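Long-range contacts in DyP-type peroxidase (Pleurotus ostreatus PC15, PDB 6FSK), which probably uses hydrogen peroxide to oxidise dyes and other substrates, manganese(II) among them, at a heme b cofactor: residues D232-D236 with F471-A477; E251-F255 with L456-F461; P17-E21 with R355-Q359. The protein carries 1 engineered substitution. All coordinates share one frame; numbering follows the deposited sequence.

Contact 1: residues D232-D236 with F471-A477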
loop_
_atom_site.group_PDB
_atom_site.type_symbol
_atom_site.label_atom_id
_atom_site.label_comp_id
_atom_site.label_asym_id
_atom_site.label_seq_id
_atom_site.Cartn_x
_atom_site.Cartn_y
_atom_site.Cartn_z
ATOM N N ASP A 232 -7.529 -25.854 -1.568
ATOM C CA ASP A 232 -7.418 -25.711 -3.000
ATOM C C ASP A 232 -8.128 -24.454 -3.544
ATOM O O ASP A 232 -7.683 -23.835 -4.506
ATOM C CB ASP A 232 -7.990 -26.965 -3.700
ATOM C CG ASP A 232 -6.997 -28.132 -3.687
ATOM O OD1 ASP A 232 -5.810 -27.919 -3.346
ATOM O OD2 ASP A 232 -7.423 -29.253 -4.026
ATOM N N TRP A 233 -9.248 -24.048 -2.968
ATOM C CA TRP A 233 -9.959 -22.923 -3.491
ATOM C C TRP A 233 -9.156 -21.594 -3.392
ATOM O O TRP A 233 -9.441 -20.639 -4.148
ATOM C CB TRP A 233 -11.364 -22.766 -2.835
ATOM C CG TRP A 233 -11.457 -22.318 -1.419
ATOM C CD1 TRP A 233 -11.712 -23.080 -0.336
ATOM C CD2 TRP A 233 -11.338 -20.982 -0.927
ATOM N NE1 TRP A 233 -11.737 -22.322 0.794
ATOM C CE2 TRP A 233 -11.528 -21.027 0.452
ATOM C CE3 TRP A 233 -11.131 -19.759 -1.529
ATOM C CZ2 TRP A 233 -11.467 -19.881 1.236
ATOM C CZ3 TRP A 233 -11.107 -18.646 -0.761
ATOM C CH2 TRP A 233 -11.252 -18.723 0.613
ATOM N N ALA A 234 -8.200 -21.574 -2.476
ATOM C CA ALA A 234 -7.381 -20.376 -2.227
ATOM C C ALA A 234 -6.361 -20.173 -3.322
ATOM O O ALA A 234 -5.814 -19.065 -3.480
ATOM C CB ALA A 234 -6.714 -20.437 -0.876
ATOM N N LYS A 235 -6.108 -21.168 -4.190
ATOM C CA LYS A 235 -5.161 -20.940 -5.286
ATOM C C LYS A 235 -5.543 -19.754 -6.112
ATOM O O LYS A 235 -6.702 -19.552 -6.480
ATOM C CB LYS A 235 -5.106 -22.161 -6.215
ATOM C CG LYS A 235 -4.097 -22.000 -7.307
ATOM C CD LYS A 235 -3.997 -23.284 -8.161
ATOM C CE LYS A 235 -2.842 -23.069 -9.102
ATOM N NZ LYS A 235 -2.289 -24.410 -9.397
ATOM N N ASP A 236 -4.564 -18.881 -6.348
ATOM C CA ASP A 236 -4.669 -17.741 -7.250
ATOM C C ASP A 236 -5.565 -16.616 -6.635
ATOM O O ASP A 236 -5.903 -15.734 -7.382
ATOM C CB ASP A 236 -5.136 -18.057 -8.644
ATOM C CG ASP A 236 -4.056 -18.777 -9.467
ATOM O OD1 ASP A 236 -2.879 -18.663 -9.073
ATOM O OD2 ASP A 236 -4.406 -19.471 -10.476
ATOM N N PHE A 471 -9.385 -11.152 1.436
ATOM C CA PHE A 471 -8.843 -12.131 0.484
ATOM C C PHE A 471 -9.621 -12.050 -0.802
ATOM O O PHE A 471 -10.860 -12.181 -0.766
ATOM C CB PHE A 471 -8.835 -13.526 1.123
ATOM C CG PHE A 471 -8.174 -14.563 0.260
ATOM C CD1 PHE A 471 -6.779 -14.629 0.272
ATOM C CD2 PHE A 471 -8.880 -15.452 -0.492
ATOM C CE1 PHE A 471 -6.088 -15.569 -0.525
ATOM C CE2 PHE A 471 -8.176 -16.437 -1.238
ATOM C CZ PHE A 471 -6.826 -16.488 -1.244
ATOM N N SER A 472 -8.920 -11.803 -1.906
ATOM C CA SER A 472 -9.486 -11.701 -3.227
ATOM C C SER A 472 -9.429 -13.075 -3.938
ATOM O O SER A 472 -8.340 -13.459 -4.324
ATOM C CB SER A 472 -8.663 -10.716 -4.027
ATOM O OG SER A 472 -8.899 -9.358 -3.556
ATOM N N PRO A 473 -10.557 -13.787 -4.005
ATOM C CA PRO A 473 -10.428 -15.136 -4.483
ATOM C C PRO A 473 -10.301 -15.154 -5.991
ATOM O O PRO A 473 -10.602 -14.204 -6.734
ATOM C CB PRO A 473 -11.757 -15.816 -3.998
ATOM C CG PRO A 473 -12.332 -14.835 -2.977
ATOM C CD PRO A 473 -11.918 -13.506 -3.495
ATOM N N SER A 474 -9.909 -16.330 -6.511
ATOM C CA SER A 474 -9.893 -16.530 -7.945
ATOM C C SER A 474 -11.290 -16.660 -8.513
ATOM O O SER A 474 -12.231 -16.861 -7.759
ATOM C CB SER A 474 -9.120 -17.872 -8.207
ATOM O OG SER A 474 -9.995 -18.988 -7.906
ATOM N N ILE A 475 -11.400 -16.566 -9.832
ATOM C CA ILE A 475 -12.696 -16.688 -10.481
ATOM C C ILE A 475 -13.281 -18.086 -10.217
ATOM O O ILE A 475 -14.440 -18.184 -9.819
ATOM C CB ILE A 475 -12.618 -16.363 -11.957
ATOM C CG1 ILE A 475 -12.047 -14.926 -12.240
ATOM C CG2 ILE A 475 -13.977 -16.592 -12.610
ATOM C CD1 ILE A 475 -12.899 -13.852 -11.589
ATOM N N THR A 476 -12.519 -19.165 -10.370
ATOM C CA THR A 476 -13.138 -20.468 -10.063
ATOM C C THR A 476 -13.468 -20.643 -8.564
ATOM O O THR A 476 -14.427 -21.322 -8.242
ATOM C CB THR A 476 -12.328 -21.648 -10.552
ATOM O OG1 THR A 476 -11.052 -21.543 -10.001
ATOM C CG2 THR A 476 -12.227 -21.659 -12.023
ATOM N N ALA A 477 -12.731 -20.013 -7.626
ATOM C CA ALA A 477 -13.100 -20.023 -6.232
ATOM C C ALA A 477 -14.459 -19.348 -6.034
ATOM O O ALA A 477 -15.309 -19.885 -5.302
ATOM C CB ALA A 477 -12.078 -19.359 -5.336
HETATM O O HOH W 1 -8.686 -18.190 -4.592
HETATM O O HOH W 2 -8.633 -21.240 -7.415
HETATM O O HOH W 3 -7.828 -13.705 -7.857
#
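W233 and F471 meet as two rings turned almost perpendicular to each other, their planes at 82° and their centroids 5.8 Å apart, an oblique meeting. From the six-membered ring of the indole, CZ3 of W233 approaches F471 obliquely, 3.7 Å from CE2 of F471. The first torsions aim the two groups. CG of W233 sits between its backbone N and carbonyl carbon (chi1 71°), whereas CG of F471 is anti to its own N, which carries the phenyl out toward the 3-10 turn. Two small side chains fit around this pair. CB of A234 rests 4.0 Å from CZ of F471 while its carbonyl O lies at the edge of that ring, in plane; CB of A477 lies obliquely to the indole and 3.2 Å from W233 O, a tight fit.

The polar seam is run by water. One molecule donates to W233 O and K235 O and accepts from S474 N, so a single oxygen ties the turn to the start of the helix. A second donates a hydrogen bond to K235 O and also bonds to S474 OG, its oxygen 2.7 Å from OG. That hydroxyl is the helix N-cap, accepting from A477 N at 2.9 Å; the capping bond therefore fixes the group that the water bridges.

At the other end of the indole, W233 NE1 is hydrogen-bonded to D91, and F471 receives a second aromatic partner, edge-to-face, in F239. The contact lies where strand 462-472 passes into helix 475-481, beside the start of its antiparallel neighbour 238-247, with S472 and S238 paired through their backbones; the loop preceding that neighbour supplies W233 and A234.

Contact 2: residues E251-F255 with L456-F461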
loop_
_atom_site.group_PDB
_atom_site.type_symbol
_atom_site.label_atom_id
_atom_site.label_comp_id
_atom_site.label_asym_id
_atom_site.label_seq_id
_atom_site.Cartn_x
_atom_site.Cartn_y
_atom_site.Cartn_z
ATOM N N GLU A 251 0.744 20.439 7.913
ATOM C CA GLU A 251 1.534 20.076 9.077
ATOM C C GLU A 251 2.869 19.529 8.661
ATOM O O GLU A 251 3.920 19.895 9.201
ATOM C CB GLU A 251 0.772 19.095 9.995
ATOM C CG GLU A 251 -0.441 19.670 10.675
ATOM C CD GLU A 251 -1.737 19.654 9.877
ATOM O OE1 GLU A 251 -1.753 19.384 8.658
ATOM O OE2 GLU A 251 -2.774 20.014 10.519
ATOM N N PHE A 252 2.891 18.661 7.698
ATOM C CA PHE A 252 4.147 18.133 7.164
ATOM C C PHE A 252 4.973 19.240 6.534
ATOM O O PHE A 252 6.235 19.343 6.794
ATOM C CB PHE A 252 3.836 16.983 6.207
ATOM C CG PHE A 252 5.032 16.352 5.541
ATOM C CD1 PHE A 252 5.810 15.464 6.248
ATOM C CD2 PHE A 252 5.356 16.702 4.236
ATOM C CE1 PHE A 252 6.921 14.881 5.602
ATOM C CE2 PHE A 252 6.401 16.105 3.619
ATOM C CZ PHE A 252 7.119 15.188 4.297
ATOM N N ASP A 253 4.348 20.081 5.747
ATOM C CA ASP A 253 5.053 21.198 5.110
ATOM C C ASP A 253 5.654 22.140 6.192
ATOM O O ASP A 253 6.801 22.545 6.054
ATOM C CB ASP A 253 4.158 21.997 4.211
ATOM C CG ASP A 253 3.756 21.283 2.917
ATOM O OD1 ASP A 253 4.332 20.313 2.490
ATOM O OD2 ASP A 253 2.756 21.815 2.360
ATOM N N ASP A 254 4.917 22.430 7.212
ATOM C CA ASP A 254 5.397 23.250 8.400
ATOM C C ASP A 254 6.611 22.598 9.101
ATOM O O ASP A 254 7.681 23.248 9.333
ATOM C CB ASP A 254 4.204 23.497 9.297
ATOM C CG ASP A 254 4.484 24.305 10.518
ATOM O OD1 ASP A 254 5.539 25.002 10.606
ATOM O OD2 ASP A 254 3.639 24.303 11.428
ATOM N N PHE A 255 6.495 21.286 9.377
ATOM C CA PHE A 255 7.623 20.521 9.847
ATOM C C PHE A 255 8.873 20.719 9.036
ATOM O O PHE A 255 9.947 21.011 9.562
ATOM C CB PHE A 255 7.228 19.051 9.920
ATOM C CG PHE A 255 8.356 18.171 10.296
ATOM C CD1 PHE A 255 8.849 18.233 11.593
ATOM C CD2 PHE A 255 8.966 17.369 9.358
ATOM C CE1 PHE A 255 9.917 17.413 11.968
ATOM C CE2 PHE A 255 10.073 16.537 9.749
ATOM C CZ PHE A 255 10.497 16.588 11.031
ATOM N N LEU A 456 9.908 14.137 16.238
ATOM C CA LEU A 456 8.784 14.507 15.415
ATOM C C LEU A 456 7.680 15.196 16.178
ATOM O O LEU A 456 7.464 14.936 17.363
ATOM C CB LEU A 456 8.260 13.284 14.649
ATOM C CG LEU A 456 9.301 12.580 13.759
ATOM C CD1 LEU A 456 8.729 11.257 13.224
ATOM C CD2 LEU A 456 9.675 13.477 12.593
ATOM N N PRO A 457 6.902 16.040 15.519
ATOM C CA PRO A 457 5.792 16.688 16.192
ATOM C C PRO A 457 4.789 15.673 16.684
ATOM O O PRO A 457 4.622 14.633 16.046
ATOM C CB PRO A 457 5.142 17.555 15.076
ATOM C CG PRO A 457 6.032 17.505 13.923
ATOM C CD PRO A 457 7.070 16.443 14.114
ATOM N N ASP A 458 4.069 15.950 17.757
ATOM C CA ASP A 458 3.241 14.933 18.351
ATOM C C ASP A 458 2.083 14.491 17.441
ATOM O O ASP A 458 1.703 13.315 17.453
ATOM C CB ASP A 458 2.725 15.375 19.700
ATOM C CG ASP A 458 3.822 15.288 20.777
ATOM O OD1 ASP A 458 5.081 15.082 20.444
ATOM O OD2 ASP A 458 3.360 15.352 21.931
ATOM N N GLN A 459 1.611 15.426 16.636
ATOM C CA GLN A 459 0.663 15.031 15.538
ATOM C C GLN A 459 1.428 14.306 14.399
ATOM O O GLN A 459 2.162 14.899 13.631
ATOM C CB GLN A 459 -0.069 16.234 15.022
ATOM C CG GLN A 459 -1.016 16.026 13.809
ATOM C CD GLN A 459 -2.124 15.089 14.131
ATOM O OE1 GLN A 459 -3.000 15.391 14.996
ATOM N NE2 GLN A 459 -2.075 13.900 13.551
ATOM N N ASP A 460 1.141 13.016 14.287
ATOM C CA ASP A 460 1.652 12.189 13.229
ATOM C C ASP A 460 1.137 12.745 11.878
ATOM O O ASP A 460 0.049 13.217 11.767
ATOM C CB ASP A 460 1.203 10.713 13.325
ATOM C CG ASP A 460 1.845 9.930 14.522
ATOM O OD1 ASP A 460 2.113 10.524 15.556
ATOM O OD2 ASP A 460 2.002 8.682 14.447
ATOM N N PHE A 461 1.997 12.664 10.893
ATOM C CA PHE A 461 1.678 13.130 9.574
ATOM C C PHE A 461 0.637 12.279 8.875
ATOM O O PHE A 461 -0.083 12.796 7.962
ATOM C CB PHE A 461 2.933 13.267 8.712
ATOM C CG PHE A 461 4.022 14.104 9.335
ATOM C CD1 PHE A 461 3.728 15.374 9.817
ATOM C CD2 PHE A 461 5.256 13.630 9.369
ATOM C CE1 PHE A 461 4.756 16.113 10.398
ATOM C CE2 PHE A 461 6.280 14.380 9.964
ATOM C CZ PHE A 461 5.990 15.607 10.439
#
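The helical turn E251-F255 faces the irregular segment L456-F461, with the CA atoms of F252 and F461 6.1 Å apart and those of F255 and P457 7.6 Å apart. Three phenylalanines form an aromatic cluster in this interface, and F461 touches both of the others. F252 turns its edge to the face of F461, a T-shaped pair with planes at 82°; its CD1 hangs over the rim of that ring, 3.7 Å from CD2 of F461. F255 approaches differently. Its CG is anti to the backbone N (chi1 176°), which sends the ring out from the helix to the loop, and CZ of F461 lies over its face, 3.5 Å from CG of F255, with the planes inclined at 50°. Farther along the same ring, CD1 of F255 meets CD of P457 at 3.6 Å, and CZ of F255 touches the CD2 branch of L456. Cutting F255 back to an alanine is likely to open a gap beside L456 and P457 and leave CZ of F461 without the ring it rests against.

F187 also packs against both F252 and F461. F255 also touches L275 and I279 of helix 268-280, so it links helix 249-258 both to that helix and to the loop that leads from strand 453-455 into strand 462-472.

Contact 3: residues P17-E21 with R355-Q359. With HEM (protoporphyrin IX containing Fe), chain C.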
loop_
_atom_site.group_PDB
_atom_site.type_symbol
_atom_site.label_atom_id
_atom_site.label_comp_id
_atom_site.label_asym_id
_atom_site.label_seq_id
_atom_site.Cartn_x
_atom_site.Cartn_y
_atom_site.Cartn_z
ATOM N N PRO A 17 -6.899 0.081 -14.048
ATOM C CA PRO A 17 -6.540 1.419 -14.386
ATOM C C PRO A 17 -7.626 2.376 -13.887
ATOM O O PRO A 17 -8.819 2.030 -13.851
ATOM C CB PRO A 17 -6.519 1.418 -15.920
ATOM C CG PRO A 17 -7.398 0.357 -16.299
ATOM C CD PRO A 17 -7.297 -0.708 -15.225
ATOM N N LYS A 18 -7.182 3.545 -13.443
ATOM C CA LYS A 18 -8.154 4.474 -12.848
ATOM C C LYS A 18 -7.724 5.914 -12.797
ATOM O O LYS A 18 -6.536 6.241 -12.545
ATOM C CB LYS A 18 -8.383 3.988 -11.423
ATOM C CG LYS A 18 -7.081 3.860 -10.597
ATOM C CD LYS A 18 -7.259 3.029 -9.317
ATOM C CE LYS A 18 -5.992 2.862 -8.481
ATOM N NZ LYS A 18 -6.178 1.810 -7.453
ATOM N N ARG A 19 -8.714 6.781 -12.863
ATOM C CA ARG A 19 -8.646 8.127 -12.383
ATOM C C ARG A 19 -9.446 8.297 -11.081
ATOM O O ARG A 19 -9.192 9.242 -10.299
ATOM C CB ARG A 19 -9.163 9.093 -13.471
ATOM C CG ARG A 19 -8.158 9.143 -14.638
ATOM C CD ARG A 19 -8.504 10.165 -15.721
ATOM N NE ARG A 19 -8.685 11.548 -15.283
ATOM C CZ ARG A 19 -9.824 12.096 -14.840
ATOM N NH1 ARG A 19 -10.972 11.417 -14.716
ATOM N NH2 ARG A 19 -9.815 13.371 -14.482
ATOM N N THR A 20 -10.448 7.398 -10.882
ATOM C CA THR A 20 -11.317 7.412 -9.702
ATOM C C THR A 20 -11.691 5.987 -9.350
ATOM O O THR A 20 -11.676 5.086 -10.198
ATOM C CB THR A 20 -12.526 8.328 -9.861
ATOM O OG1 THR A 20 -13.258 8.461 -8.645
ATOM C CG2 THR A 20 -13.447 7.836 -10.978
ATOM N N GLU A 21 -11.960 5.772 -8.093
ATOM C CA GLU A 21 -12.256 4.428 -7.582
ATOM C C GLU A 21 -13.159 4.522 -6.383
ATOM O O GLU A 21 -12.878 5.289 -5.467
ATOM C CB GLU A 21 -10.936 3.668 -7.258
ATOM C CG GLU A 21 -11.099 2.208 -6.925
ATOM C CD GLU A 21 -9.755 1.499 -6.824
ATOM O OE1 GLU A 21 -8.796 2.166 -6.441
ATOM O OE2 GLU A 21 -9.728 0.248 -7.106
ATOM N N ARG A 355 1.472 -2.536 -4.464
ATOM C CA ARG A 355 0.569 -1.443 -4.001
ATOM C C ARG A 355 -0.308 -0.917 -5.098
ATOM O O ARG A 355 0.115 -0.773 -6.270
ATOM C CB ARG A 355 1.388 -0.295 -3.459
ATOM C CG ARG A 355 2.120 -0.639 -2.213
ATOM C CD ARG A 355 3.211 0.370 -1.849
ATOM N NE ARG A 355 4.264 0.416 -2.878
ATOM C CZ ARG A 355 4.637 1.540 -3.481
ATOM N NH1 ARG A 355 4.136 2.740 -3.147
ATOM N NH2 ARG A 355 5.515 1.468 -4.431
ATOM N N ARG A 356 -1.569 -0.644 -4.771
ATOM C CA ARG A 356 -2.542 -0.127 -5.732
ATOM C C ARG A 356 -3.226 1.131 -5.097
ATOM O O ARG A 356 -4.451 1.239 -5.221
ATOM C CB ARG A 356 -3.581 -1.158 -6.135
ATOM C CG ARG A 356 -3.042 -2.417 -6.692
ATOM C CD ARG A 356 -2.434 -2.237 -8.078
ATOM N NE ARG A 356 -2.002 -3.492 -8.629
ATOM C CZ ARG A 356 -0.939 -3.701 -9.408
ATOM N NH1 ARG A 356 -0.131 -2.744 -9.743
ATOM N NH2 ARG A 356 -0.692 -4.948 -9.852
ATOM N N GLY A 357 -2.466 2.007 -4.470
ATOM C CA GLY A 357 -3.051 3.217 -3.815
ATOM C C GLY A 357 -3.705 4.168 -4.754
ATOM O O GLY A 357 -3.394 4.238 -5.981
ATOM N N ILE A 358 -4.655 4.882 -4.215
ATOM C CA ILE A 358 -5.162 6.042 -4.903
ATOM C C ILE A 358 -5.369 7.126 -3.823
ATOM O O ILE A 358 -5.805 6.848 -2.709
ATOM C CB ILE A 358 -6.507 5.749 -5.678
ATOM C CG1 ILE A 358 -6.924 6.917 -6.585
ATOM C CG2 ILE A 358 -7.652 5.318 -4.784
ATOM C CD1 ILE A 358 -8.061 6.618 -7.562
ATOM N N GLN A 359 -5.180 8.357 -4.236
ATOM C CA GLN A 359 -5.356 9.462 -3.371
ATOM C C GLN A 359 -6.844 9.732 -3.097
ATOM O O GLN A 359 -7.702 9.281 -3.842
ATOM C CB GLN A 359 -4.754 10.715 -3.986
ATOM C CG GLN A 359 -3.300 10.660 -4.495
ATOM C CD GLN A 359 -3.179 10.315 -5.961
ATOM O OE1 GLN A 359 -3.909 9.489 -6.462
ATOM N NE2 GLN A 359 -2.286 10.948 -6.633
HETATM C CHA HEM C . 7.066 3.583 -1.528
HETATM C CHB HEM C . 4.422 7.279 0.083
HETATM C CHC HEM C . 2.134 4.261 3.056
HETATM C CHD HEM C . 4.992 0.600 1.675
HETATM C C1A HEM C . 6.560 4.876 -1.382
HETATM C C2A HEM C . 6.969 6.030 -2.121
HETATM C C3A HEM C . 6.204 7.052 -1.712
HETATM C C4A HEM C . 5.376 6.544 -0.661
HETATM C CMA HEM C . 6.304 8.473 -2.150
HETATM C CAA HEM C . 8.092 6.057 -3.146
HETATM C CBA HEM C . 7.720 5.841 -4.608
HETATM C CGA HEM C . 7.290 4.428 -4.901
HETATM O O1A HEM C . 8.127 3.527 -4.981
HETATM O O2A HEM C . 6.065 4.216 -5.086
HETATM C C1B HEM C . 3.541 6.809 1.061
HETATM C C2B HEM C . 2.554 7.543 1.710
HETATM C C3B HEM C . 1.856 6.723 2.539
HETATM C C4B HEM C . 2.502 5.412 2.384
HETATM C CMB HEM C . 2.314 9.025 1.563
HETATM C CAB HEM C . 0.733 6.932 3.480
HETATM C CBB HEM C . -0.102 7.944 3.387
HETATM C C1C HEM C . 2.710 3.028 3.054
HETATM C C2C HEM C . 2.413 1.903 3.834
HETATM C C3C HEM C . 3.222 0.861 3.487
HETATM C C4C HEM C . 4.024 1.338 2.385
HETATM C CMC HEM C . 1.326 1.875 4.876
HETATM C CAC HEM C . 3.400 -0.513 4.033
HETATM C CBC HEM C . 3.133 -0.850 5.311
HETATM C C1D HEM C . 5.748 1.134 0.628
HETATM C C2D HEM C . 6.623 0.242 -0.195
HETATM C C3D HEM C . 7.171 1.105 -1.133
HETATM C C4D HEM C . 6.679 2.431 -0.800
HETATM C CMD HEM C . 6.823 -1.216 -0.087
HETATM C CAD HEM C . 8.200 0.780 -2.210
HETATM C CBD HEM C . 9.609 0.816 -1.709
HETATM C CGD HEM C . 10.587 0.362 -2.765
HETATM O O1D HEM C . 11.546 1.156 -2.934
HETATM O O2D HEM C . 10.358 -0.623 -3.436
HETATM N NA HEM C . 5.637 5.206 -0.388
HETATM N NB HEM C . 3.561 5.539 1.533
HETATM N NC HEM C . 3.817 2.687 2.239
HETATM N ND HEM C . 5.881 2.413 0.274
HETATM FE FE HEM C . 4.791 3.979 0.957
#
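K18 sets off with CG between its backbone N and carbonyl carbon (chi1 55°) and then runs fully extended, while E21 leaves with CG anti to its N; together these place the ammonium beside the carboxylate and in front of the R356 carbonyl. The setting is the alpha+beta barrel fold of DyP peroxidases: the start of strand 20-28, near one end of the antiparallel sheet, meets the outermost strand 354-360 from the other end. R19 and T20 form a classic beta bulge opposite G140.

NZ of K18 is gripped twice. It donates to R356 O at 2.9 Å from above the carbonyl plane, and forms a salt bridge with OE1 of E21 at 2.8 Å, on the syn side of the carboxylate. I358 packs alongside: its CD1 lies 4.0 Å from CA of T20, and its CG2 comes 3.7 Å from OE1 of E21. R356 turns its guanidinium elsewhere, to the carbonyls of D11 and I12.

From the same strand R355 reaches the heme. Its guanidinium lies with one face over pyrrole carbon C3D, NH1 forms a salt bridge with D191, and NH1 and NH2 of R355 both donate to O2A of the heme propionate, NH2 at 2.9 Å.

From the N terminus, the chain passes first through 17-21, which waits until 355-359 to close contact 3, a loop of more than three hundred residues. Within that span 232-236 and 251-255 open contacts 1 and 2, and both find their partners only after contact 3 has closed, so each crosses it. 456-461 returns before 471-477, which nests contact 2 inside contact 1. The nesting follows from one antiparallel pair: contacts 1 and 2 flank strands 238-247 and 462-472 at their two ends, with centres about 42 Å apart, on opposite sides of the chain's centre. Contact 3 instead joins strands from the far parts of the same sheet, bringing the N-terminal and C-terminal parts together near the heme.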